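Local coordinates for protein phosphorylated carbohydrates phosphatase TM_1254 (Thermotoga maritima msb8, PDB 3KBB) that removes phosphate from phosphorylated sugars such as erythrose 4-phosphate and fructose 6-phosphate, with a divalent metal cofactor that gives highest activity when it is cobalt, at residues A[15-23]-A[34-43]; A[76-85]-A[116-124]. All coordinates share one frame; numbering follows the deposited sequence. Where two conformers were deposited one is given.

Contact 1: residues A[15-23]-A[34-43]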
# COMPACT_ATOMS: atom_id res chain seq x y z
N THR A 15 5.81 3.43 -0.25
CA THR A 15 5.91 4.90 -0.19
C THR A 15 6.34 5.39 1.17
O THR A 15 6.94 6.49 1.28
CB THR A 15 4.59 5.60 -0.54
OG1 THR A 15 3.55 5.18 0.38
CG2 THR A 15 4.19 5.30 -2.01
N GLU A 16 6.02 4.60 2.21
CA GLU A 16 6.25 5.03 3.60
C GLU A 16 7.69 5.53 3.80
O GLU A 16 7.87 6.58 4.40
CB GLU A 16 5.87 3.97 4.63
CG GLU A 16 5.88 4.47 6.12
CD GLU A 16 7.23 4.31 6.84
OE1 GLU A 16 8.13 3.61 6.32
OE2 GLU A 16 7.38 4.90 7.93
N PRO A 17 8.69 4.79 3.29
CA PRO A 17 10.08 5.25 3.50
C PRO A 17 10.43 6.59 2.83
O PRO A 17 11.44 7.19 3.18
CB PRO A 17 10.92 4.15 2.86
CG PRO A 17 10.05 2.97 2.84
CD PRO A 17 8.68 3.50 2.58
N LEU A 18 9.62 7.02 1.87
CA LEU A 18 9.89 8.30 1.18
C LEU A 18 9.22 9.49 1.82
O LEU A 18 9.40 10.62 1.33
CB LEU A 18 9.47 8.23 -0.28
CG LEU A 18 10.11 7.11 -1.12
CD1 LEU A 18 9.50 7.08 -2.51
CD2 LEU A 18 11.58 7.31 -1.20
N TYR A 19 8.42 9.26 2.85
CA TYR A 19 7.72 10.37 3.49
C TYR A 19 8.69 11.36 4.13
O TYR A 19 8.43 12.56 4.11
CB TYR A 19 6.71 9.86 4.50
CG TYR A 19 5.37 9.66 3.86
CD1 TYR A 19 5.20 8.71 2.84
CD2 TYR A 19 4.27 10.42 4.24
CE1 TYR A 19 3.97 8.52 2.22
CE2 TYR A 19 3.03 10.26 3.61
CZ TYR A 19 2.90 9.29 2.62
OH TYR A 19 1.68 9.13 2.02
N PHE A 20 9.78 10.85 4.71
CA PHE A 20 10.75 11.75 5.34
C PHE A 20 11.26 12.76 4.33
O PHE A 20 11.17 13.97 4.56
CB PHE A 20 11.89 11.01 6.04
CG PHE A 20 12.93 11.94 6.59
CD1 PHE A 20 12.67 12.67 7.76
CD2 PHE A 20 14.13 12.16 5.91
CE1 PHE A 20 13.62 13.58 8.26
CE2 PHE A 20 15.07 13.06 6.40
CZ PHE A 20 14.81 13.78 7.57
N GLU A 21 11.77 12.28 3.19
CA GLU A 21 12.27 13.18 2.16
C GLU A 21 11.22 14.19 1.65
O GLU A 21 11.53 15.39 1.46
CB GLU A 21 12.93 12.41 1.00
CG GLU A 21 13.49 13.28 -0.08
CD GLU A 21 14.50 14.31 0.43
OE1 GLU A 21 15.11 14.09 1.51
OE2 GLU A 21 14.71 15.32 -0.28
N ALA A 22 9.98 13.73 1.45
CA ALA A 22 8.90 14.62 1.02
C ALA A 22 8.67 15.75 2.05
O ALA A 22 8.60 16.93 1.68
CB ALA A 22 7.60 13.82 0.83
N TYR A 23 8.58 15.37 3.32
CA TYR A 23 8.31 16.36 4.38
C TYR A 23 9.54 17.23 4.65
O TYR A 23 9.41 18.43 4.95
CB TYR A 23 7.84 15.70 5.66
CG TYR A 23 6.46 15.06 5.60
CD1 TYR A 23 5.65 15.16 4.46
CD2 TYR A 23 5.94 14.41 6.72
CE1 TYR A 23 4.36 14.56 4.42
CE2 TYR A 23 4.68 13.85 6.70
CZ TYR A 23 3.90 13.93 5.55
OH TYR A 23 2.66 13.33 5.59
N TYR A 34 14.39 19.91 9.46
CA TYR A 34 13.49 18.84 9.80
C TYR A 34 14.30 17.62 10.23
O TYR A 34 15.29 17.28 9.58
CB TYR A 34 12.65 18.49 8.57
CG TYR A 34 11.48 17.56 8.82
CD1 TYR A 34 10.57 17.82 9.84
CD2 TYR A 34 11.28 16.43 8.01
CE1 TYR A 34 9.47 16.97 10.06
CE2 TYR A 34 10.19 15.57 8.22
CZ TYR A 34 9.30 15.86 9.25
OH TYR A 34 8.21 15.06 9.49
N THR A 35 13.91 16.98 11.33
CA THR A 35 14.66 15.84 11.88
C THR A 35 13.90 14.52 11.73
O THR A 35 12.67 14.50 11.68
CB THR A 35 15.01 16.04 13.36
OG1 THR A 35 13.82 16.01 14.16
CG2 THR A 35 15.76 17.35 13.59
N GLU A 36 14.64 13.41 11.66
CA GLU A 36 14.00 12.07 11.67
C GLU A 36 13.29 11.78 12.99
O GLU A 36 12.26 11.14 13.00
CB GLU A 36 15.00 10.96 11.30
CG GLU A 36 15.53 11.13 9.89
CD GLU A 36 15.63 9.83 9.11
OE1 GLU A 36 15.67 8.75 9.73
OE2 GLU A 36 15.68 9.91 7.86
N ASP A 37 13.84 12.27 14.10
CA ASP A 37 13.20 12.15 15.40
C ASP A 37 11.79 12.75 15.42
O ASP A 37 10.86 12.10 15.90
CB ASP A 37 14.06 12.75 16.51
CG ASP A 37 15.19 11.81 16.95
OD1 ASP A 37 15.37 10.72 16.36
OD2 ASP A 37 15.90 12.17 17.91
N LEU A 38 11.62 13.96 14.87
CA LEU A 38 10.27 14.53 14.78
C LEU A 38 9.43 13.72 13.81
O LEU A 38 8.26 13.44 14.05
CB LEU A 38 10.28 16.01 14.33
CG LEU A 38 8.92 16.69 14.07
CD1 LEU A 38 7.98 16.61 15.27
CD2 LEU A 38 9.11 18.14 13.69
N HIS A 39 10.06 13.35 12.70
CA HIS A 39 9.33 12.74 11.62
C HIS A 39 8.74 11.39 12.03
O HIS A 39 7.59 11.12 11.72
CB HIS A 39 10.23 12.51 10.42
CG HIS A 39 9.52 11.85 9.29
ND1 HIS A 39 8.57 12.51 8.53
CD2 HIS A 39 9.59 10.59 8.81
CE1 HIS A 39 8.09 11.68 7.62
NE2 HIS A 39 8.70 10.51 7.77
N ARG A 40 9.54 10.60 12.75
CA ARG A 40 9.14 9.29 13.31
C ARG A 40 7.87 9.44 14.16
O ARG A 40 6.99 8.56 14.17
CB ARG A 40 10.27 8.77 14.18
CG ARG A 40 10.05 7.43 14.89
CD ARG A 40 11.41 6.80 15.26
NE ARG A 40 12.30 6.66 14.08
CZ ARG A 40 13.40 7.38 13.86
NH1 ARG A 40 13.79 8.31 14.73
NH2 ARG A 40 14.12 7.18 12.76
N ARG A 41 7.78 10.56 14.88
CA ARG A 41 6.61 10.80 15.72
C ARG A 41 5.43 11.29 14.90
O ARG A 41 4.29 10.84 15.11
CB ARG A 41 6.96 11.73 16.87
CG ARG A 41 8.06 11.17 17.76
CD ARG A 41 7.74 9.73 18.18
NE ARG A 41 8.69 9.26 19.17
CZ ARG A 41 8.53 8.16 19.90
NH1 ARG A 41 7.45 7.40 19.74
NH2 ARG A 41 9.46 7.83 20.78
N ILE A 42 5.69 12.19 13.96
CA ILE A 42 4.67 12.71 13.04
C ILE A 42 3.98 11.57 12.26
O ILE A 42 2.77 11.67 11.92
CB ILE A 42 5.27 13.74 12.03
CG1 ILE A 42 5.66 15.06 12.72
CG2 ILE A 42 4.28 14.03 10.91
CD1 ILE A 42 4.53 15.77 13.44
N MSE A 43 4.75 10.52 12.00
CA MSE A 43 4.22 9.40 11.21
C MSE A 43 3.31 8.46 12.02
O MSE A 43 2.57 7.66 11.42
CB MSE A 43 5.33 8.63 10.48
CG MSE A 43 6.00 9.42 9.34
SE MSE A 43 4.88 10.00 7.81
CE MSE A 43 4.54 8.21 7.06
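Tyr34 lies alongside Tyr23, the two side chains pointing the same way, with Tyr34 CE2 3.5 Å from Tyr23 CB. Its ring also meets that of Phe20: the planes are nearly parallel, but the rings are slid so far apart that they barely overlap, their centroids 5.5 Å from each other. Thr35 closes the next edge of Phe20, its carbonyl carbon lying near the ring plane by CE1, while its hydroxyl caps helix 36-42 by accepting a hydrogen bond from Leu38 N. Glu36 then folds across the face of Phe20. With CG anti to the carbonyl carbon (chi1 -62°), the CG methylene sits over the ring as a CH-pi contact, 3.7 Å from the centroid, and the bend at chi2 lays OE2 over the same ring, toward CD2. Helix 36-42 crosses helix 19-23 at 112°, with axes 10.6 Å apart, as part of the all-helical cap that members of the beta-phosphoglucomutase branch of the HAD superfamily set over the catalytic core. Phe20 CA lies over one face of the His39 ring, toward its rim, and in the conformer described Met43 CG lies over the other. The Phe20 ring, its CG anti to the backbone N, turns an edge toward the former face, with planes 76° apart. A 2.7 Å hydrogen bond between His39 ND1 and Tyr34 OH is likely to restrain the rotation of the imidazole. An alanine in place of Phe20 would probably open a gap between Glu36, Tyr34 and His39, leaving the Glu36 chain without a surface to lie on. Last comes Met43, a selenomethionine modelled in two conformers; in one, SE approaches Tyr19 and Tyr23 obliquely as Met-aromatic contacts, and CE comes within 3.6 Å of Tyr19 CD2. The hydroxyls of those tyrosines bond to Lys75 and Glu47, respectively.

Contact 2: residues A[76-85]-A[116-124]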
# COMPACT_ATOMS: atom_id res chain seq x y z
N LYS A 76 4.76 14.37 -4.90
CA LYS A 76 4.76 14.01 -6.31
C LYS A 76 6.17 13.91 -6.85
O LYS A 76 6.51 12.94 -7.53
CB LYS A 76 3.95 15.03 -7.14
CG LYS A 76 2.44 14.82 -7.11
CD LYS A 76 2.03 13.51 -7.80
CE LYS A 76 0.62 13.58 -8.39
NZ LYS A 76 -0.43 13.80 -7.36
N ARG A 77 6.98 14.91 -6.53
CA ARG A 77 8.36 14.99 -6.99
C ARG A 77 9.19 13.85 -6.43
O ARG A 77 9.91 13.19 -7.18
CB ARG A 77 8.97 16.31 -6.56
CG ARG A 77 8.38 17.52 -7.26
CD ARG A 77 9.21 18.77 -6.97
NE ARG A 77 8.42 20.00 -7.01
CZ ARG A 77 8.13 20.68 -8.12
NH1 ARG A 77 8.54 20.25 -9.31
NH2 ARG A 77 7.41 21.79 -8.04
N VAL A 78 9.10 13.66 -5.11
CA VAL A 78 9.85 12.61 -4.44
C VAL A 78 9.43 11.24 -5.00
O VAL A 78 10.30 10.43 -5.32
CB VAL A 78 9.71 12.68 -2.89
CG1 VAL A 78 10.41 11.51 -2.21
CG2 VAL A 78 10.29 14.01 -2.36
N PHE A 79 8.12 11.00 -5.11
CA PHE A 79 7.63 9.67 -5.53
C PHE A 79 8.05 9.45 -6.97
O PHE A 79 8.60 8.40 -7.33
CB PHE A 79 6.10 9.55 -5.40
CG PHE A 79 5.61 9.44 -3.97
CD1 PHE A 79 6.47 9.54 -2.88
CD2 PHE A 79 4.26 9.25 -3.73
CE1 PHE A 79 6.00 9.45 -1.57
CE2 PHE A 79 3.78 9.18 -2.42
CZ PHE A 79 4.65 9.26 -1.35
N SER A 80 7.82 10.47 -7.79
CA SER A 80 8.24 10.42 -9.17
C SER A 80 9.73 10.10 -9.29
O SER A 80 10.12 9.24 -10.08
CB SER A 80 7.89 11.72 -9.89
OG SER A 80 8.65 11.85 -11.08
N GLU A 81 10.56 10.76 -8.48
CA GLU A 81 12.00 10.54 -8.54
C GLU A 81 12.43 9.18 -7.97
O GLU A 81 13.23 8.46 -8.58
CB GLU A 81 12.77 11.67 -7.84
CG GLU A 81 14.28 11.73 -8.20
CD GLU A 81 15.14 12.48 -7.18
OE1 GLU A 81 14.70 13.54 -6.66
OE2 GLU A 81 16.26 11.99 -6.90
N LEU A 82 11.87 8.80 -6.83
CA LEU A 82 12.48 7.72 -6.04
C LEU A 82 11.63 6.47 -5.84
O LEU A 82 12.14 5.47 -5.32
CB LEU A 82 12.96 8.25 -4.68
CG LEU A 82 14.15 9.23 -4.69
CD1 LEU A 82 14.27 9.90 -3.34
CD2 LEU A 82 15.46 8.55 -5.08
N LEU A 83 10.35 6.52 -6.19
CA LEU A 83 9.49 5.36 -5.96
C LEU A 83 9.78 4.32 -7.03
O LEU A 83 9.72 4.63 -8.20
CB LEU A 83 8.01 5.73 -5.93
CG LEU A 83 7.01 4.64 -5.49
CD1 LEU A 83 7.32 4.13 -4.07
CD2 LEU A 83 5.60 5.17 -5.55
N LYS A 84 10.13 3.12 -6.60
CA LYS A 84 10.43 2.03 -7.51
C LYS A 84 9.62 0.82 -7.06
O LYS A 84 9.22 0.71 -5.90
CB LYS A 84 11.92 1.69 -7.44
CG LYS A 84 12.85 2.87 -7.74
CD LYS A 84 12.73 3.33 -9.19
CE LYS A 84 13.42 4.67 -9.39
NZ LYS A 84 12.80 5.40 -10.53
N GLU A 85 9.40 -0.11 -7.97
CA GLU A 85 8.75 -1.35 -7.63
C GLU A 85 9.63 -2.13 -6.64
O GLU A 85 10.87 -1.98 -6.65
CB GLU A 85 8.54 -2.17 -8.91
CG GLU A 85 9.84 -2.64 -9.54
CD GLU A 85 9.69 -2.94 -11.02
OE1 GLU A 85 9.68 -1.99 -11.81
OE2 GLU A 85 9.62 -4.12 -11.40
N GLU A 116 -1.95 6.72 -10.93
CA GLU A 116 -0.78 7.54 -11.29
C GLU A 116 0.51 6.78 -10.94
O GLU A 116 1.45 6.63 -11.74
CB GLU A 116 -0.81 8.86 -10.51
CG GLU A 116 -1.90 9.86 -10.89
CD GLU A 116 -1.88 11.14 -10.06
OE1 GLU A 116 -0.84 11.44 -9.43
OE2 GLU A 116 -2.91 11.86 -10.03
N ARG A 117 0.54 6.28 -9.70
CA ARG A 117 1.71 5.52 -9.19
C ARG A 117 1.95 4.26 -10.00
O ARG A 117 3.06 4.00 -10.45
CB ARG A 117 1.52 5.12 -7.73
CG ARG A 117 1.73 6.22 -6.72
CD ARG A 117 1.67 5.65 -5.31
NE ARG A 117 1.08 6.62 -4.39
CZ ARG A 117 0.52 6.34 -3.23
NH1 ARG A 117 0.44 5.08 -2.80
NH2 ARG A 117 0.02 7.33 -2.51
N LEU A 118 0.89 3.48 -10.19
CA LEU A 118 1.03 2.23 -10.91
C LEU A 118 1.47 2.48 -12.34
O LEU A 118 2.24 1.70 -12.91
CB LEU A 118 -0.31 1.49 -10.93
CG LEU A 118 -0.77 0.88 -9.61
CD1 LEU A 118 -2.20 0.42 -9.79
CD2 LEU A 118 0.16 -0.28 -9.22
N ARG A 119 0.93 3.53 -12.96
CA ARG A 119 1.29 3.85 -14.35
C ARG A 119 2.77 4.22 -14.48
O ARG A 119 3.45 3.74 -15.40
CB ARG A 119 0.39 4.94 -14.94
CG ARG A 119 0.46 5.01 -16.49
CD ARG A 119 -0.60 5.99 -17.06
NE ARG A 119 -0.82 5.85 -18.51
CZ ARG A 119 -1.59 4.92 -19.07
NH1 ARG A 119 -2.22 4.02 -18.32
NH2 ARG A 119 -1.73 4.87 -20.39
N ARG A 120 3.26 5.05 -13.56
CA ARG A 120 4.66 5.46 -13.55
C ARG A 120 5.55 4.23 -13.44
O ARG A 120 6.64 4.21 -14.01
CB ARG A 120 4.92 6.37 -12.35
CG ARG A 120 6.05 7.38 -12.49
CD ARG A 120 6.06 8.37 -11.30
NE ARG A 120 5.08 9.48 -11.35
CZ ARG A 120 4.24 9.80 -10.37
NH1 ARG A 120 4.21 9.09 -9.24
NH2 ARG A 120 3.41 10.83 -10.50
N LEU A 121 5.09 3.21 -12.71
CA LEU A 121 5.92 2.01 -12.48
C LEU A 121 5.63 0.92 -13.50
O LEU A 121 6.23 -0.14 -13.44
CB LEU A 121 5.74 1.49 -11.05
CG LEU A 121 6.21 2.42 -9.92
CD1 LEU A 121 5.94 1.75 -8.59
CD2 LEU A 121 7.68 2.78 -10.06
N ASP A 122 4.72 1.19 -14.43
CA ASP A 122 4.30 0.21 -15.44
C ASP A 122 3.85 -1.14 -14.82
O ASP A 122 4.24 -2.20 -15.29
CB ASP A 122 5.41 -0.01 -16.49
CG ASP A 122 4.92 -0.79 -17.68
OD1 ASP A 122 3.74 -0.65 -18.05
OD2 ASP A 122 5.70 -1.59 -18.24
N LEU A 123 3.06 -1.07 -13.75
CA LEU A 123 2.52 -2.27 -13.08
C LEU A 123 1.03 -2.38 -13.31
O LEU A 123 0.42 -3.40 -13.03
CB LEU A 123 2.82 -2.24 -11.57
CG LEU A 123 4.26 -2.25 -11.06
CD1 LEU A 123 4.33 -2.08 -9.51
CD2 LEU A 123 4.95 -3.51 -11.49
N GLU A 124 0.43 -1.33 -13.88
CA GLU A 124 -1.00 -1.30 -14.09
C GLU A 124 -1.48 -2.35 -15.11
O GLU A 124 -2.54 -2.93 -14.97
CB GLU A 124 -1.36 0.09 -14.55
CG GLU A 124 -2.73 0.53 -14.22
CD GLU A 124 -2.95 1.88 -14.79
OE1 GLU A 124 -2.40 2.85 -14.21
OE2 GLU A 124 -3.63 1.96 -15.84
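Arg120 lays one face of its guanidinium over Ser80, with Ser80 CB above the plane toward its rim and Arg120 CD 3.7 Å from Ser80 CA. CG stands anti to the backbone N (chi1 -153°) and the chain bends at chi3, which lets the arginine reach across to the neighbouring helix. Arg117 meets Phe79 quite differently. In one of its two modelled conformers its guanidinium plane is perpendicular to the phenyl ring and the approach is oblique, Arg117 NE lying 4.2 Å from Phe79 CD2; NH2 pairs with Glu113 there, and the aliphatic CD rests 4.0 Å from Leu83 CD2. Leu121 sets its methyl branches against the extended residues 83-85, bringing CD2 to 3.3 Å from Leu83 O and 3.8 Å from Lys84 CA. Arg90 fastens both sides there, pairing with the Glu85 carboxylate and bonding the carbonyls of Leu121 and Asp122, the latter in a Schellman turn that ends helix 116-120. At the other end Lys76 crosses Glu116 at about a right angle; the salt bridge between them is doubtful, since Glu116 has two modelled positions and OE1 crowds Lys76 CE. The helix axes run 27° from parallel. This is the seam between the helical cap and the Rossmann-like core of a HAD phosphatase, where the chain returns from cap to core, with the Arg117 side chain about 9 Å from that of Asp7, the probable nucleophile.

Overall arrangement
From the N terminus the chain runs through strand 3-7, the first strand in sequence of the parallel core sheet, and then enters the cap. Contact 1 closes a short loop there, ten residues joining 15-23 to 34-43. After helices 47-57 and 64-82 the chain leaves the cap, and contact 2 closes a longer loop containing helix 89-98 and strand 102-106. The two loops follow in series, neither nested nor crossed. They nevertheless meet in space: Phe79 packs on Thr15 and Tyr19, and Val78 on Ala22. Contact 1 is internal to the cap, whereas contact 2 joins the end of the cap's helix 64-82 to helix 111-120 of the core.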